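Local coordinates for protein methyltransferase (Pyrococcus horikoshii, PDB 1IXK) that probably methylates cytosine at carbon 5 in RNA, likely tRNA, with S-adenosyl-L-methionine as methyl donor, at residues Q259-L262 / D263-V267; L249-E252 / E253-V257; P93-T97 / G98-I102; R157-R160 / L161-R165. All coordinates share one frame; numbering follows the deposited sequence.

Contact 1 of 4, residues Q259-L262 / D263-V267; sequences QWAL and DNFDV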
# COMPACT_ATOMS: atom_id res chain seq x y z
N GLN A 259 13.27 1.79 11.28
CA GLN A 259 14.19 1.98 12.41
C GLN A 259 15.18 3.09 12.06
O GLN A 259 15.50 3.94 12.90
CB GLN A 259 14.96 0.70 12.72
CG GLN A 259 15.90 0.86 13.91
CD GLN A 259 15.15 1.08 15.21
OE1 GLN A 259 14.46 0.18 15.69
NE2 GLN A 259 15.27 2.26 15.79
N TRP A 260 15.66 3.07 10.83
CA TRP A 260 16.60 4.09 10.38
C TRP A 260 15.95 5.47 10.49
O TRP A 260 16.57 6.42 10.95
CB TRP A 260 17.02 3.83 8.93
CG TRP A 260 17.80 4.97 8.35
CD1 TRP A 260 19.06 5.37 8.71
CD2 TRP A 260 17.36 5.89 7.35
NE1 TRP A 260 19.44 6.48 7.99
CE2 TRP A 260 18.41 6.82 7.15
CE3 TRP A 260 16.19 6.02 6.60
CZ2 TRP A 260 18.32 7.86 6.22
CZ3 TRP A 260 16.09 7.06 5.68
CH2 TRP A 260 17.15 7.97 5.50
N ALA A 261 14.69 5.57 10.07
CA ALA A 261 13.98 6.85 10.13
C ALA A 261 13.84 7.34 11.57
O ALA A 261 14.02 8.52 11.86
CB ALA A 261 12.61 6.73 9.49
N LEU A 262 13.51 6.42 12.48
CA LEU A 262 13.35 6.77 13.89
C LEU A 262 14.69 7.25 14.46
O LEU A 262 14.72 8.15 15.30
CB LEU A 262 12.85 5.56 14.68
CG LEU A 262 11.42 5.06 14.43
CD1 LEU A 262 11.22 3.72 15.11
CD2 LEU A 262 10.42 6.08 14.94
N ASP A 263 15.79 6.64 14.01
CA ASP A 263 17.12 7.02 14.50
C ASP A 263 17.65 8.27 13.82
O ASP A 263 18.40 9.05 14.42
CB ASP A 263 18.16 5.92 14.21
CG ASP A 263 17.85 4.61 14.89
OD1 ASP A 263 17.06 4.59 15.85
OD2 ASP A 263 18.43 3.58 14.46
N ASN A 264 17.26 8.46 12.57
CA ASN A 264 17.76 9.58 11.79
C ASN A 264 16.95 10.88 11.80
O ASN A 264 17.52 11.96 11.62
CB ASN A 264 17.96 9.11 10.35
CG ASN A 264 18.95 9.95 9.60
OD1 ASN A 264 20.13 9.99 9.94
ND2 ASN A 264 18.47 10.65 8.57
N PHE A 265 15.64 10.79 12.00
CA PHE A 265 14.81 12.00 11.99
C PHE A 265 14.02 12.20 13.28
O PHE A 265 13.95 11.32 14.12
CB PHE A 265 13.84 11.97 10.81
CG PHE A 265 14.50 11.69 9.49
CD1 PHE A 265 14.52 10.40 8.98
CD2 PHE A 265 15.08 12.72 8.76
CE1 PHE A 265 15.13 10.13 7.75
CE2 PHE A 265 15.69 12.46 7.53
CZ PHE A 265 15.71 11.16 7.03
N ASP A 266 13.41 13.38 13.40
CA ASP A 266 12.60 13.70 14.57
C ASP A 266 11.16 13.27 14.29
O ASP A 266 10.29 14.09 14.01
CB ASP A 266 12.68 15.21 14.83
CG ASP A 266 14.10 15.67 15.08
OD1 ASP A 266 14.69 15.24 16.09
OD2 ASP A 266 14.63 16.45 14.26
N VAL A 267 10.94 11.96 14.37
CA VAL A 267 9.63 11.37 14.12
C VAL A 267 9.27 10.32 15.16
O VAL A 267 10.12 9.86 15.91
CB VAL A 267 9.58 10.69 12.73
CG1 VAL A 267 9.91 11.71 11.64
CG2 VAL A 267 10.56 9.52 12.69
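F265 turns the edge of its ring onto the face of W260, a T-shaped pair with the planes at 84° and the centroid of the tryptophan's six-membered ring 5.3 Å from that of the phenylalanine. The touching corner is CE1 of F265, 3.7 Å from CH2 of W260. The indole reaches this place because its CG stands anti to the backbone N (chi1 171°), which swings the ring along the helix toward the residues that follow. On the same indole face N264 lays its CB over the five-membered ring, a CH-pi contact 4.0 Å from that ring's centroid, and its amide runs on nearly parallel to the indole, the planes 16° apart. W260 is thus broad enough to receive two successive side chains, one flat and one edge-on. W260 and N264 lie in the last turn of helix 255-264, where the i to i+4 bonds run out, and F265 is the first residue beyond it: F265 N still donates to A261 O, but the chain then passes through an inverse gamma turn centred on D266 into strand 267-270. The small A261 fits against L229 of helix 215-235, whose M226 and L233 touch W260 and F265 respectively. Beyond the turn, V267 brings CG2 to 4.1 Å from CD2 of L262, the two branched chains crossing at about a right angle. On the more polar side, Q259 bends at chi2 and gives NE2 to OD1 of D263 at 2.9 Å, approaching from above the carboxylate plane, while its OE1 accepts from the backbone N of S288.

Contact 2 of 4, residues L249-E252 / E253-V257; sequences LEPE and ENEFV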
# COMPACT_ATOMS: atom_id res chain seq x y z
N LEU A 249 8.21 -8.57 1.86
CA LEU A 249 8.30 -9.29 3.12
C LEU A 249 9.65 -9.03 3.78
O LEU A 249 9.84 -9.34 4.96
CB LEU A 249 8.16 -10.80 2.89
CG LEU A 249 6.82 -11.32 2.38
CD1 LEU A 249 6.97 -12.79 2.01
CD2 LEU A 249 5.77 -11.13 3.46
N GLU A 250 10.58 -8.46 3.02
CA GLU A 250 11.94 -8.22 3.51
C GLU A 250 12.08 -7.14 4.58
O GLU A 250 11.66 -5.99 4.38
CB GLU A 250 12.89 -7.85 2.36
CG GLU A 250 12.77 -8.69 1.09
CD GLU A 250 12.78 -10.18 1.35
OE1 GLU A 250 13.54 -10.65 2.23
OE2 GLU A 250 12.01 -10.90 0.67
N PRO A 251 12.68 -7.48 5.72
CA PRO A 251 12.85 -6.50 6.79
C PRO A 251 13.70 -5.31 6.32
O PRO A 251 13.51 -4.19 6.78
CB PRO A 251 13.55 -7.29 7.89
CG PRO A 251 13.02 -8.68 7.70
CD PRO A 251 13.06 -8.83 6.19
N GLU A 252 14.63 -5.56 5.39
CA GLU A 252 15.49 -4.50 4.89
C GLU A 252 14.72 -3.36 4.21
O GLU A 252 15.17 -2.21 4.22
CB GLU A 252 16.54 -5.05 3.91
CG GLU A 252 17.65 -5.89 4.56
CD GLU A 252 17.28 -7.35 4.72
OE1 GLU A 252 16.09 -7.70 4.55
OE2 GLU A 252 18.20 -8.16 5.02
N GLU A 253 13.58 -3.68 3.61
CA GLU A 253 12.77 -2.68 2.93
C GLU A 253 11.66 -2.16 3.83
O GLU A 253 10.96 -1.21 3.48
CB GLU A 253 12.13 -3.27 1.66
CG GLU A 253 13.10 -3.82 0.64
CD GLU A 253 12.37 -4.53 -0.49
OE1 GLU A 253 11.72 -3.85 -1.31
OE2 GLU A 253 12.45 -5.77 -0.55
N ASN A 254 11.49 -2.80 4.99
CA ASN A 254 10.43 -2.43 5.92
C ASN A 254 10.92 -1.93 7.28
O ASN A 254 11.22 -0.74 7.45
CB ASN A 254 9.49 -3.63 6.13
CG ASN A 254 8.80 -4.07 4.84
OD1 ASN A 254 8.57 -3.26 3.94
ND2 ASN A 254 8.45 -5.35 4.76
N GLU A 255 10.98 -2.84 8.25
CA GLU A 255 11.42 -2.51 9.60
C GLU A 255 12.77 -1.78 9.67
O GLU A 255 12.94 -0.85 10.46
CB GLU A 255 11.50 -3.78 10.46
CG GLU A 255 10.13 -4.37 10.82
CD GLU A 255 9.57 -5.32 9.79
OE1 GLU A 255 10.17 -5.49 8.71
OE2 GLU A 255 8.50 -5.92 10.06
N PHE A 256 13.72 -2.22 8.85
CA PHE A 256 15.05 -1.59 8.84
C PHE A 256 14.98 -0.13 8.40
O PHE A 256 15.70 0.73 8.93
CB PHE A 256 15.98 -2.34 7.88
CG PHE A 256 16.53 -3.63 8.42
CD1 PHE A 256 15.96 -4.24 9.53
CD2 PHE A 256 17.60 -4.26 7.79
CE1 PHE A 256 16.44 -5.46 10.01
CE2 PHE A 256 18.09 -5.48 8.26
CZ PHE A 256 17.51 -6.08 9.37
N VAL A 257 14.13 0.16 7.42
CA VAL A 257 13.99 1.52 6.93
C VAL A 257 13.31 2.37 7.99
O VAL A 257 13.70 3.52 8.22
CB VAL A 257 13.16 1.56 5.64
CG1 VAL A 257 12.94 3.01 5.20
CG2 VAL A 257 13.86 0.78 4.55
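P251 O receives two backbone donors, N254 N at 3.0 Å and F256 N at 2.9 Å, which arrive from opposite faces of its carbonyl plane. The bond from F256 is much the straighter, with an N-H...O angle of 164°. Just before it, E250 O accepts from E253 N at 3.1 Å and only weakly from N254 N. Proline suits position 251, since it has no N-H to satisfy while its carbonyl does this double work. These bonds wind the loop after strand 240-246 into the start of helix 255-264, with N254 at the N-cap position. Its side chain does not cap the helix: OD1 is bonded to T246 OG1, and ND2 donates to S248 O, tying the helix start to the chain just after the predicted nucleophile C247. The four glutamates are buried, yet each carboxylate has its mate. E250 reaches R23, S200 and Y24; E252 shares R23; E253 meets R213 and S248; E255 pairs with R296 and the backbone N of L279. E250 and E253 point the same way with carboxylates nearly coplanar, their OE2 atoms 5.3 Å apart, and the neighbouring arginines would be expected to offset this likeness of charge. The apolar part rests on F256, whose ring has the P251-E252 peptide over one face. Its CE1 lies 4.0 Å from P251 CB, and CD2 is 3.6 Å from CG of E252, which bends at chi2 (87°) so that its methylenes run alongside the ring and its carboxylate turns toward R23.

Contact 3 of 4, residues P93-T97 / G98-I102; sequences PEFLT and GLIYI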
# COMPACT_ATOMS: atom_id res chain seq x y z
N PRO A 93 -22.43 -1.00 -15.19
CA PRO A 93 -22.54 0.44 -15.38
C PRO A 93 -21.86 1.14 -14.20
O PRO A 93 -21.30 2.22 -14.34
CB PRO A 93 -24.05 0.68 -15.38
CG PRO A 93 -24.60 -0.61 -15.91
CD PRO A 93 -23.77 -1.63 -15.18
N GLU A 94 -21.91 0.49 -13.04
CA GLU A 94 -21.29 1.01 -11.82
C GLU A 94 -19.82 1.30 -12.07
O GLU A 94 -19.32 2.37 -11.74
CB GLU A 94 -21.41 -0.01 -10.68
CG GLU A 94 -22.79 -0.16 -10.04
CD GLU A 94 -23.84 -0.73 -10.98
OE1 GLU A 94 -23.46 -1.47 -11.91
OE2 GLU A 94 -25.04 -0.44 -10.78
N PHE A 95 -19.12 0.33 -12.65
CA PHE A 95 -17.70 0.48 -12.94
C PHE A 95 -17.44 1.45 -14.09
O PHE A 95 -16.53 2.28 -14.02
CB PHE A 95 -17.08 -0.88 -13.27
CG PHE A 95 -15.65 -0.80 -13.73
CD1 PHE A 95 -15.35 -0.68 -15.08
CD2 PHE A 95 -14.61 -0.79 -12.80
CE1 PHE A 95 -14.03 -0.55 -15.50
CE2 PHE A 95 -13.29 -0.66 -13.22
CZ PHE A 95 -13.00 -0.54 -14.57
N LEU A 96 -18.24 1.34 -15.15
CA LEU A 96 -18.07 2.19 -16.31
C LEU A 96 -18.39 3.67 -16.07
O LEU A 96 -17.90 4.54 -16.78
CB LEU A 96 -18.91 1.65 -17.48
CG LEU A 96 -18.51 0.26 -17.99
CD1 LEU A 96 -19.52 -0.23 -19.02
CD2 LEU A 96 -17.12 0.32 -18.60
N THR A 97 -19.21 3.96 -15.07
CA THR A 97 -19.56 5.35 -14.78
C THR A 97 -18.81 5.89 -13.57
O THR A 97 -19.15 6.95 -13.03
CB THR A 97 -21.09 5.52 -14.56
OG1 THR A 97 -21.52 4.71 -13.46
CG2 THR A 97 -21.85 5.10 -15.82
N GLY A 98 -17.78 5.16 -13.13
CA GLY A 98 -16.97 5.60 -12.01
C GLY A 98 -17.56 5.51 -10.61
O GLY A 98 -17.18 6.29 -9.74
N LEU A 99 -18.48 4.57 -10.39
CA LEU A 99 -19.08 4.42 -9.07
C LEU A 99 -18.23 3.53 -8.17
O LEU A 99 -18.36 3.56 -6.94
CB LEU A 99 -20.50 3.86 -9.18
CG LEU A 99 -21.47 4.73 -9.99
CD1 LEU A 99 -22.90 4.25 -9.75
CD2 LEU A 99 -21.33 6.19 -9.57
N ILE A 100 -17.37 2.72 -8.79
CA ILE A 100 -16.47 1.84 -8.06
C ILE A 100 -15.13 1.80 -8.77
O ILE A 100 -15.03 2.11 -9.96
CB ILE A 100 -17.02 0.39 -7.94
CG1 ILE A 100 -17.30 -0.19 -9.33
CG2 ILE A 100 -18.29 0.38 -7.09
CD1 ILE A 100 -17.60 -1.67 -9.31
N TYR A 101 -14.08 1.44 -8.03
CA TYR A 101 -12.74 1.35 -8.58
C TYR A 101 -12.16 0.02 -8.15
O TYR A 101 -12.25 -0.36 -6.99
CB TYR A 101 -11.87 2.50 -8.06
CG TYR A 101 -10.49 2.54 -8.67
CD1 TYR A 101 -9.44 1.81 -8.10
CD2 TYR A 101 -10.23 3.27 -9.82
CE1 TYR A 101 -8.16 1.82 -8.68
CE2 TYR A 101 -8.97 3.29 -10.40
CZ TYR A 101 -7.94 2.56 -9.83
OH TYR A 101 -6.69 2.59 -10.40
N ILE A 102 -11.56 -0.71 -9.10
CA ILE A 102 -10.99 -2.01 -8.80
C ILE A 102 -9.52 -1.92 -8.39
O ILE A 102 -8.70 -1.36 -9.11
CB ILE A 102 -11.08 -2.96 -10.02
CG1 ILE A 102 -12.53 -3.07 -10.50
CG2 ILE A 102 -10.55 -4.34 -9.65
CD1 ILE A 102 -13.47 -3.71 -9.50
O HOH W 1 -14.49 3.10 -12.37
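L99 and G98 give their backbone N-H groups back to the preceding helical turn: L99 N donates to E94 O at 2.7 Å, and G98 N to F95 O at 3.3 Å. One side-chain hydrogen bond supplements them within the turn, where T97 OG1 meets P93 O at 2.7 Å. That carbonyl also takes T97 N, on the opposite face of its plane, so the threonine hydroxyl doubles the hold on the last turn. A water bridges F95 O and I100 O, donating to both. L99 packs alongside the T97 hydroxyl, its CG 3.5 Å from T97 OG1, and sets CB against the E94 carbonyl; an alanine in place of L99 would keep the backbone bond but is likely to leave a gap beside T97 and R62. The apolar contacts centre on F95. With CG anti to its own N (chi1 174°), it directs its ring toward the strand, and CE2 meets I102 CG1 at 3.7 Å. From the strand, I100 lays CG1 against CA and CB of F95. The charged end of E94 turns away to R62 and K66. G98 has positive phi, and a CB there would clash with T97 O, so a glycine suits the place. The two backbone bonds, with G98 as C-prime residue, make a Schellman motif that ends helix 93-96 and leads into strand 100-102, an outer strand of the antiparallel sheet in the N-terminal domain.

Contact 4 of 4, residues R157-R160 / L161-R165; sequences RETR and LNLSR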
# COMPACT_ATOMS: atom_id res chain seq x y z
N ARG A 157 -1.21 10.15 -18.55
CA ARG A 157 -2.37 10.49 -19.37
C ARG A 157 -3.53 9.55 -19.05
O ARG A 157 -4.68 9.98 -18.97
CB ARG A 157 -2.03 10.39 -20.85
CG ARG A 157 -1.18 11.53 -21.36
CD ARG A 157 -0.59 11.21 -22.72
NE ARG A 157 0.14 12.34 -23.27
CZ ARG A 157 1.12 12.23 -24.16
NH1 ARG A 157 1.49 11.03 -24.58
NH2 ARG A 157 1.73 13.31 -24.62
N GLU A 158 -3.21 8.28 -18.88
CA GLU A 158 -4.20 7.26 -18.56
C GLU A 158 -4.84 7.57 -17.21
O GLU A 158 -6.06 7.51 -17.06
CB GLU A 158 -3.53 5.88 -18.51
CG GLU A 158 -4.36 4.78 -17.86
CD GLU A 158 -3.58 3.48 -17.72
OE1 GLU A 158 -2.48 3.50 -17.12
OE2 GLU A 158 -4.07 2.43 -18.19
N THR A 159 -4.00 7.90 -16.24
CA THR A 159 -4.47 8.22 -14.90
C THR A 159 -5.40 9.43 -14.91
O THR A 159 -6.42 9.44 -14.22
CB THR A 159 -3.29 8.49 -13.95
OG1 THR A 159 -2.51 7.30 -13.83
CG2 THR A 159 -3.79 8.90 -12.57
N ARG A 160 -5.05 10.44 -15.69
CA ARG A 160 -5.87 11.64 -15.77
C ARG A 160 -7.27 11.30 -16.28
O ARG A 160 -8.25 11.93 -15.87
CB ARG A 160 -5.20 12.68 -16.68
CG ARG A 160 -5.91 14.02 -16.74
CD ARG A 160 -5.04 15.08 -17.41
NE ARG A 160 -3.95 15.52 -16.54
CZ ARG A 160 -2.85 16.13 -16.96
NH1 ARG A 160 -2.69 16.38 -18.25
NH2 ARG A 160 -1.92 16.51 -16.10
N LEU A 161 -7.38 10.30 -17.15
CA LEU A 161 -8.68 9.88 -17.66
C LEU A 161 -9.46 9.14 -16.58
O LEU A 161 -10.67 9.31 -16.45
CB LEU A 161 -8.53 8.97 -18.88
CG LEU A 161 -8.10 9.63 -20.20
CD1 LEU A 161 -8.08 8.58 -21.29
CD2 LEU A 161 -9.06 10.76 -20.55
N ASN A 162 -8.77 8.30 -15.82
CA ASN A 162 -9.41 7.55 -14.74
C ASN A 162 -9.98 8.55 -13.73
O ASN A 162 -11.12 8.42 -13.28
CB ASN A 162 -8.40 6.64 -14.05
CG ASN A 162 -8.08 5.40 -14.85
OD1 ASN A 162 -8.54 5.23 -15.98
ND2 ASN A 162 -7.27 4.51 -14.28
N LEU A 163 -9.17 9.55 -13.38
CA LEU A 163 -9.60 10.56 -12.42
C LEU A 163 -10.84 11.28 -12.93
O LEU A 163 -11.75 11.60 -12.16
CB LEU A 163 -8.45 11.55 -12.16
CG LEU A 163 -7.17 10.97 -11.54
CD1 LEU A 163 -6.11 12.05 -11.43
CD2 LEU A 163 -7.48 10.39 -10.17
N SER A 164 -10.89 11.52 -14.24
CA SER A 164 -12.04 12.19 -14.83
C SER A 164 -13.28 11.32 -14.69
O SER A 164 -14.35 11.81 -14.33
CB SER A 164 -11.77 12.49 -16.31
OG SER A 164 -12.92 13.05 -16.92
N ARG A 165 -13.14 10.03 -14.96
CA ARG A 165 -14.26 9.10 -14.84
C ARG A 165 -14.75 9.04 -13.39
O ARG A 165 -15.94 8.87 -13.14
CB ARG A 165 -13.85 7.70 -15.32
CG ARG A 165 -14.86 6.62 -14.94
CD ARG A 165 -14.70 5.30 -15.71
NE ARG A 165 -13.41 4.65 -15.49
CZ ARG A 165 -12.31 4.92 -16.18
NH1 ARG A 165 -12.32 5.83 -17.14
NH2 ARG A 165 -11.18 4.27 -15.91
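T159 sets its CG2 anti to the backbone N, beside the carbonyl carbon, which turns the methyl toward the residue one turn on; L163 CG stands beside its own N (chi1 -62°), turned back toward T159, and the two chains run side by side. CG2 of T159 comes to 4.1 Å from CD1 of L163, and L163 CG rests 3.2 Å from T159 O. The same carbonyl accepts L163 N at 2.9 Å with an N-H...O angle of 166°. A beta-branched threonine suits the spot because it offers a methyl to the leucine and a hydroxyl to carbonyls: OG1 is within hydrogen-bonding distance of both R155 O and P129 O, which must share or alternate for its one proton, and P129 belongs to the predicted S-adenosyl-L-methionine loop. Neighbouring rungs repeat the helical pattern, N162 N to E158 O at 3.1 Å and S164 N to R160 O at 3.1 Å. N162 also holds the next turn from its side chain, OD1 taking NH2 of R165 at 2.8 Å from above the amide's carbonyl plane. A leucine in place of N162 would remove that acceptor, and the R165 guanidinium would probably be set free to turn. Helix 153-166 is the crossover of a beta-alpha-beta unit between parallel strands 145-149 and 171-174; L163 touches V171 and R160, though exposed, touches L173 of the latter strand, while R165 O accepts from K53 of the N-terminal region.

Overall arrangement
Contacts 1 and 2 are the two ends of one helix, 255-264, their centres 14 Å apart and their segments adjoining in sequence. Contact 2 starts it near the predicted nucleophile, the N254 side chain lying about 8 Å from that of C247. Contacts 3 and 4 form the other pair, centres 13 Å apart, joining the N-terminal domain to the methyltransferase fold: R165 CD packs 3.5 Å from L96 O, and R165 CG touches the backbone N of G98. T159 in contact 4 is about 4 Å, side chain to side chain, from G130 of the predicted cofactor site. The pairs sit well apart, contacts 2 and 4 having centres 33 Å apart on opposite sides of the chain's centre.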